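PDB 1OMH: trwC protein from Escherichia coli, which recognises the plasmid origin of transfer and, as the N-terminal relaxase domain of a conjugative relaxase, processes that DNA for transfer between bacteria. Local coordinates for residues M5-Q10 with E80-D85; G208-Y213 with D220-D225. All coordinates share one frame; numbering follows the deposited sequence.

Contact 1: M5-Q10 with E80-D85; sequences MVLTRQ and ERIGLD. With nucleotides of chain A.
L7 and G83 sit across from each other where two antiparallel strands, 5-8 and 81-85, pair with a classic beta bulge. Backbone bonds run M5 N to D85 O, D85 N to M5 O and L7 N to G83 O (2.8 Å). At the bulge both I82 and G83 face L7, whose O accepts a short bond from I82 N (2.8 Å) and a weak one from G83 N. Beyond it, R9 N donates to E80 O. The extra residue shifts the register by one, and T8 then pairs with R81.

Apolar contact is tight where L7 CB meets I82 CG1 at 3.5 Å, while L7 CD2 lies against D85 CB. V6 CG2 approaches L84 CD1, and V6 CG1 lies over one face of the R81 guanidinium.

R9 NH1 makes a salt bridge to the E80 carboxylate, although the exact place of OE2 is doubtful. R81, extended from CG to NE, reads the bound DNA of chain A: NH1 donates to O6 of DG17 and NH2 to N7 of the same guanine (2.9 Å, 177°), a bidentate grip on the base's Hoogsteen edge, while NE (2.7 Å) and NH2 also hold OP2 of DC16. A methionine in place of R81 has no N-H groups to offer, and would probably cost the guanine its recognition from this strand and weaken the hold on the DC16 phosphate.

Strand 2-8 is an outermost strand of the five-stranded sheet; strand 81-89 lies between it and strand 158-167, and there D85 OD2 bonds the metal-site residue H163. Helix 52-60 packs on I82 and R9, and helix 183-187 on L84.

Contact 2: G208-Y213 with D220-D225; sequences GYQLRY and DLAHID
R212 and D220 form an antiparallel hydrogen-bonded pair. R212 N donates to D220 O at 2.9 Å, and D220 N returns a bond to R212 O. L211 and L221 follow as a non-hydrogen-bonded pair, their CA atoms 4.8 Å apart. One step further, A222 N bonds Q210 O at 3.0 Å, although both residues already lie outside the strands. From L221 the chain enters a type I turn closed by I224 N on L221 O.

Together the short strands 211-213 and 219-221 make a beta hairpin between two helices: G208, with positive phi, ends helix 189-206 in a Schellman motif, and D225 is the N-cap of helix 226-230.

The R212 side chain leaves with CG anti to the backbone N (chi1 175°) and bends at chi3, which brings its guanidinium over to the turn. There NH1 donates to I224 O at 3.0 Å; the oxygen lies in the guanidinium plane, yet the donor stands above the carbonyl plane. NH2 adds a weak second bond to the same oxygen. One water joins NH1 to A222 O and another joins NH2 to D220 OD2, so the arginine reaches that carboxylate through water; D220 OD1 is held by S93.

Among the apolar groups, L221 CD2 meets L211 CD2 at 3.7 Å and Y209 CB at 4.0 Å. The Y209 ring brings CD2 within 3.9 Å of H223 CE1, and a water spans Q210 N and H223 ND1. I224 CG1 lies over one face of the imidazole, offset toward its rim; NE2 of that ring bonds Q97 of helix 92-99, the helix that also touches Y209, L221 and I224; Y209 OH reaches D103.

In the fold
Contacts 1 and 2 lie on opposite sides of the chain's centre, their own centres 36 Å apart and their nearest atoms about 21 Å apart, so they do not touch. Along the chain they follow in series. Contact 1 belongs to the five-stranded sheet that carries the metal-site histidines: the D85 side chain comes about 3 Å from the H163 side chain and about 8 Å from that of H161, nearest atoms, in a model without metal. The same strand pair also meets the transfer-origin DNA, with hydrogen bonds to one guanine base and to a phosphate. Contact 2 is a small peripheral hairpin away from that metal site, although its nearest atom still comes within about 4 Å of the bound DNA.

Contact 1: M5-Q10 with E80-D85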
# COMPACT_ATOMS: atom_id res chain seq x y z
N MSE B 5 6.47 -4.94 0.67
CA MSE B 5 7.58 -4.94 1.58
C MSE B 5 7.33 -6.13 2.49
O MSE B 5 6.28 -6.23 3.13
CB MSE B 5 7.63 -3.66 2.41
CG MSE B 5 9.02 -3.31 2.91
SE MSE B 5 9.03 -1.82 4.13
CE MSE B 5 7.88 -0.61 3.15
N VAL B 6 8.28 -7.06 2.51
CA VAL B 6 8.15 -8.21 3.39
C VAL B 6 8.50 -7.70 4.78
O VAL B 6 9.58 -7.16 4.99
CB VAL B 6 9.13 -9.32 3.00
CG1 VAL B 6 9.04 -10.46 4.00
CG2 VAL B 6 8.81 -9.81 1.59
N LEU B 7 7.57 -7.85 5.72
CA LEU B 7 7.75 -7.39 7.10
C LEU B 7 8.32 -8.44 8.05
O LEU B 7 7.83 -9.57 8.11
CB LEU B 7 6.40 -6.93 7.65
CG LEU B 7 5.85 -5.51 7.43
CD1 LEU B 7 6.58 -4.78 6.33
CD2 LEU B 7 4.37 -5.63 7.13
N THR B 8 9.34 -8.05 8.81
CA THR B 8 9.94 -8.96 9.78
C THR B 8 9.84 -8.39 11.20
O THR B 8 9.26 -7.32 11.41
CB THR B 8 11.42 -9.27 9.44
OG1 THR B 8 12.20 -8.08 9.53
CG2 THR B 8 11.52 -9.83 8.02
N ARG B 9 10.41 -9.10 12.17
CA ARG B 9 10.36 -8.68 13.57
C ARG B 9 10.70 -7.21 13.77
O ARG B 9 9.95 -6.47 14.40
CB ARG B 9 11.31 -9.52 14.42
CG ARG B 9 11.06 -9.38 15.92
CD ARG B 9 10.02 -10.40 16.36
NE ARG B 9 8.92 -9.82 17.10
CZ ARG B 9 7.88 -10.52 17.56
NH1 ARG B 9 7.82 -11.83 17.33
NH2 ARG B 9 6.91 -9.92 18.22
N GLN B 10 11.85 -6.80 13.23
CA GLN B 10 12.32 -5.43 13.35
C GLN B 10 11.34 -4.38 12.82
O GLN B 10 11.47 -3.20 13.12
CB GLN B 10 13.65 -5.28 12.61
CG GLN B 10 13.53 -5.37 11.10
CD GLN B 10 14.86 -5.19 10.39
OE1 GLN B 10 15.76 -6.02 10.50
N GLU B 80 12.22 -13.73 11.39
CA GLU B 80 10.85 -14.20 11.40
C GLU B 80 10.06 -13.15 10.65
O GLU B 80 10.31 -11.95 10.78
CB GLU B 80 10.32 -14.37 12.82
CG GLU B 80 10.16 -13.11 13.61
CD GLU B 80 9.50 -13.37 14.94
OE1 GLU B 80 8.33 -13.82 14.94
OE2 GLU B 80 10.15 -13.15 15.99
N ARG B 81 9.11 -13.60 9.85
CA ARG B 81 8.29 -12.71 9.06
C ARG B 81 6.95 -12.53 9.74
O ARG B 81 6.33 -13.50 10.18
CB ARG B 81 8.12 -13.29 7.65
CG ARG B 81 9.42 -13.26 6.87
CD ARG B 81 9.33 -13.99 5.53
NE ARG B 81 10.55 -13.80 4.76
CZ ARG B 81 10.72 -14.23 3.51
NH1 ARG B 81 9.75 -14.88 2.89
NH2 ARG B 81 11.87 -13.99 2.88
N ILE B 82 6.51 -11.28 9.83
CA ILE B 82 5.26 -10.96 10.50
C ILE B 82 4.16 -10.60 9.52
O ILE B 82 2.99 -10.55 9.89
CB ILE B 82 5.46 -9.77 11.47
CG1 ILE B 82 5.81 -8.50 10.68
CG2 ILE B 82 6.59 -10.09 12.44
CD1 ILE B 82 5.94 -7.25 11.56
N GLY B 83 4.54 -10.36 8.27
CA GLY B 83 3.54 -10.02 7.27
C GLY B 83 4.10 -9.51 5.96
O GLY B 83 5.30 -9.55 5.70
N LEU B 84 3.19 -9.01 5.14
CA LEU B 84 3.52 -8.48 3.83
C LEU B 84 2.69 -7.22 3.66
O LEU B 84 1.46 -7.26 3.69
CB LEU B 84 3.14 -9.49 2.75
CG LEU B 84 3.37 -9.07 1.29
CD1 LEU B 84 4.85 -8.76 1.08
CD2 LEU B 84 2.90 -10.18 0.36
N ASP B 85 3.37 -6.09 3.49
CA ASP B 85 2.68 -4.83 3.30
C ASP B 85 2.54 -4.49 1.83
O ASP B 85 3.54 -4.41 1.11
CB ASP B 85 3.45 -3.70 4.01
CG ASP B 85 2.75 -2.34 3.88
OD1 ASP B 85 1.59 -2.29 3.43
OD2 ASP B 85 3.37 -1.32 4.25
P DC A 16 14.23 -14.32 5.91
OP1 DC A 16 15.39 -13.78 6.66
OP2 DC A 16 13.14 -13.40 5.49
O5' DC A 16 14.78 -15.11 4.63
C5' DC A 16 16.11 -15.63 4.61
C4' DC A 16 16.36 -16.47 3.37
O4' DC A 16 15.39 -17.54 3.30
C3' DC A 16 16.19 -15.68 2.06
O3' DC A 16 17.51 -15.46 1.55
C2' DC A 16 15.69 -16.73 1.07
C1' DC A 16 15.20 -17.87 1.94
N1 DC A 16 13.92 -18.58 1.71
C2 DC A 16 14.01 -19.93 1.32
O2 DC A 16 15.13 -20.45 1.24
N3 DC A 16 12.89 -20.62 1.05
C4 DC A 16 11.70 -20.03 1.15
N4 DC A 16 10.62 -20.76 0.85
C5 DC A 16 11.57 -18.66 1.56
C6 DC A 16 12.70 -17.98 1.83
P DG A 17 17.87 -14.10 0.76
OP1 DG A 17 19.33 -14.14 0.50
OP2 DG A 17 17.29 -12.95 1.49
O5' DG A 17 17.11 -14.23 -0.63
C5' DG A 17 17.69 -14.95 -1.73
C4' DG A 17 16.64 -15.17 -2.80
O4' DG A 17 15.52 -15.85 -2.19
C3' DG A 17 16.07 -13.88 -3.38
O3' DG A 17 16.54 -13.81 -4.74
C2' DG A 17 14.62 -14.22 -3.64
C1' DG A 17 14.33 -15.41 -2.78
N9 DG A 17 13.28 -15.32 -1.78
C8 DG A 17 13.27 -14.70 -0.55
N7 DG A 17 12.17 -14.93 0.12
C5 DG A 17 11.42 -15.73 -0.73
C6 DG A 17 10.13 -16.31 -0.57
O6 DG A 17 9.37 -16.24 0.41
N1 DG A 17 9.76 -17.04 -1.70
C2 DG A 17 10.52 -17.19 -2.83
N2 DG A 17 10.00 -17.92 -3.83
N3 DG A 17 11.70 -16.65 -2.99
C4 DG A 17 12.09 -15.95 -1.91
P DT A 18 16.08 -12.61 -5.71
OP1 DT A 18 16.63 -12.97 -7.03
OP2 DT A 18 16.47 -11.32 -5.08
O5' DT A 18 14.47 -12.68 -5.76
C5' DT A 18 13.80 -13.56 -6.68
C4' DT A 18 12.30 -13.54 -6.47
O4' DT A 18 11.97 -13.82 -5.09
C3' DT A 18 11.66 -12.17 -6.79
O3' DT A 18 10.82 -12.42 -7.93
C2' DT A 18 10.50 -12.07 -5.80
C1' DT A 18 10.76 -13.16 -4.80
N1 DT A 18 10.52 -13.03 -3.35
C2 DT A 18 9.38 -13.67 -2.90
O2 DT A 18 8.65 -14.34 -3.62
N3 DT A 18 9.12 -13.51 -1.57
C4 DT A 18 9.87 -12.80 -0.65
O4 DT A 18 9.50 -12.75 0.52
C5 DT A 18 11.06 -12.16 -1.18
C7 DT A 18 11.93 -11.37 -0.26
C6 DT A 18 11.32 -12.31 -2.49

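Contact 2: G208-Y213 with D220-D225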
# COMPACT_ATOMS: atom_id res chain seq x y z
N GLY B 208 -17.44 10.82 -13.47
CA GLY B 208 -17.42 11.85 -14.48
C GLY B 208 -16.09 12.52 -14.75
O GLY B 208 -16.06 13.64 -15.27
N TYR B 209 -14.99 11.87 -14.38
CA TYR B 209 -13.67 12.45 -14.64
C TYR B 209 -13.08 11.84 -15.90
O TYR B 209 -13.32 10.67 -16.19
CB TYR B 209 -12.70 12.17 -13.48
CG TYR B 209 -13.05 12.86 -12.19
CD1 TYR B 209 -13.59 12.15 -11.12
CD2 TYR B 209 -12.87 14.24 -12.05
CE1 TYR B 209 -13.95 12.80 -9.94
CE2 TYR B 209 -13.22 14.89 -10.87
CZ TYR B 209 -13.76 14.17 -9.83
OH TYR B 209 -14.11 14.82 -8.68
N GLN B 210 -12.33 12.63 -16.65
CA GLN B 210 -11.67 12.11 -17.84
C GLN B 210 -10.23 11.85 -17.41
O GLN B 210 -9.67 12.61 -16.62
CB GLN B 210 -11.70 13.10 -19.00
CG GLN B 210 -11.25 12.47 -20.31
CD GLN B 210 -11.55 13.33 -21.52
OE1 GLN B 210 -12.67 13.81 -21.70
NE2 GLN B 210 -10.55 13.53 -22.38
N LEU B 211 -9.64 10.79 -17.94
CA LEU B 211 -8.28 10.42 -17.59
C LEU B 211 -7.30 10.60 -18.73
O LEU B 211 -7.63 10.39 -19.89
CB LEU B 211 -8.25 8.96 -17.12
CG LEU B 211 -9.32 8.57 -16.10
CD1 LEU B 211 -9.17 7.10 -15.74
CD2 LEU B 211 -9.21 9.44 -14.86
N ARG B 212 -6.07 10.97 -18.38
CA ARG B 212 -5.01 11.16 -19.35
C ARG B 212 -3.92 10.12 -19.06
O ARG B 212 -3.27 10.18 -18.02
CB ARG B 212 -4.42 12.58 -19.22
CG ARG B 212 -3.21 12.84 -20.11
CD ARG B 212 -2.55 14.20 -19.80
NE ARG B 212 -1.79 14.19 -18.55
CZ ARG B 212 -2.05 14.97 -17.50
NH1 ARG B 212 -3.06 15.82 -17.54
NH2 ARG B 212 -1.29 14.89 -16.42
N TYR B 213 -3.75 9.17 -19.97
CA TYR B 213 -2.74 8.13 -19.82
C TYR B 213 -1.42 8.59 -20.44
O TYR B 213 -1.42 9.42 -21.34
CB TYR B 213 -3.20 6.83 -20.48
CG TYR B 213 -4.39 6.19 -19.80
CD1 TYR B 213 -5.68 6.66 -20.00
CD2 TYR B 213 -4.20 5.13 -18.90
CE1 TYR B 213 -6.76 6.10 -19.33
CE2 TYR B 213 -5.27 4.57 -18.22
CZ TYR B 213 -6.55 5.07 -18.44
OH TYR B 213 -7.61 4.53 -17.75
N ASP B 220 -3.58 10.21 -14.85
CA ASP B 220 -3.86 11.32 -13.95
C ASP B 220 -5.13 11.95 -14.49
O ASP B 220 -5.52 11.70 -15.64
CB ASP B 220 -2.72 12.34 -13.97
CG ASP B 220 -1.70 12.10 -12.88
OD1 ASP B 220 -2.06 12.23 -11.69
OD2 ASP B 220 -0.54 11.79 -13.21
N LEU B 221 -5.80 12.75 -13.67
CA LEU B 221 -7.01 13.42 -14.11
C LEU B 221 -6.60 14.42 -15.19
O LEU B 221 -5.69 15.22 -14.99
CB LEU B 221 -7.67 14.13 -12.93
CG LEU B 221 -8.01 13.20 -11.76
CD1 LEU B 221 -8.68 13.99 -10.65
CD2 LEU B 221 -8.93 12.08 -12.25
N ALA B 222 -7.28 14.37 -16.33
CA ALA B 222 -6.96 15.24 -17.47
C ALA B 222 -6.94 16.76 -17.23
O ALA B 222 -6.26 17.48 -17.95
CB ALA B 222 -7.90 14.92 -18.63
N HIS B 223 -7.68 17.25 -16.24
CA HIS B 223 -7.71 18.69 -16.01
C HIS B 223 -6.60 19.24 -15.12
O HIS B 223 -6.58 20.44 -14.81
CB HIS B 223 -9.07 19.11 -15.44
CG HIS B 223 -9.44 18.41 -14.17
ND1 HIS B 223 -9.73 17.06 -14.12
CD2 HIS B 223 -9.59 18.88 -12.91
CE1 HIS B 223 -10.04 16.73 -12.87
NE2 HIS B 223 -9.96 17.81 -12.12
N ILE B 224 -5.67 18.38 -14.70
CA ILE B 224 -4.56 18.82 -13.86
C ILE B 224 -3.27 18.47 -14.60
O ILE B 224 -3.01 17.30 -14.88
CB ILE B 224 -4.60 18.12 -12.48
CG1 ILE B 224 -5.93 18.43 -11.79
CG2 ILE B 224 -3.44 18.58 -11.62
CD1 ILE B 224 -6.11 17.76 -10.45
N ASP B 225 -2.47 19.49 -14.92
CA ASP B 225 -1.24 19.25 -15.68
C ASP B 225 -0.02 18.83 -14.85
O ASP B 225 -0.04 18.87 -13.62
CB ASP B 225 -0.88 20.47 -16.55
CG ASP B 225 -0.48 21.68 -15.73
OD1 ASP B 225 0.21 21.52 -14.70
OD2 ASP B 225 -0.83 22.81 -16.14
O HOH W 1 -11.31 15.60 -15.85
O HOH W 2 0.85 12.81 -15.28
O HOH W 3 -4.87 16.42 -20.08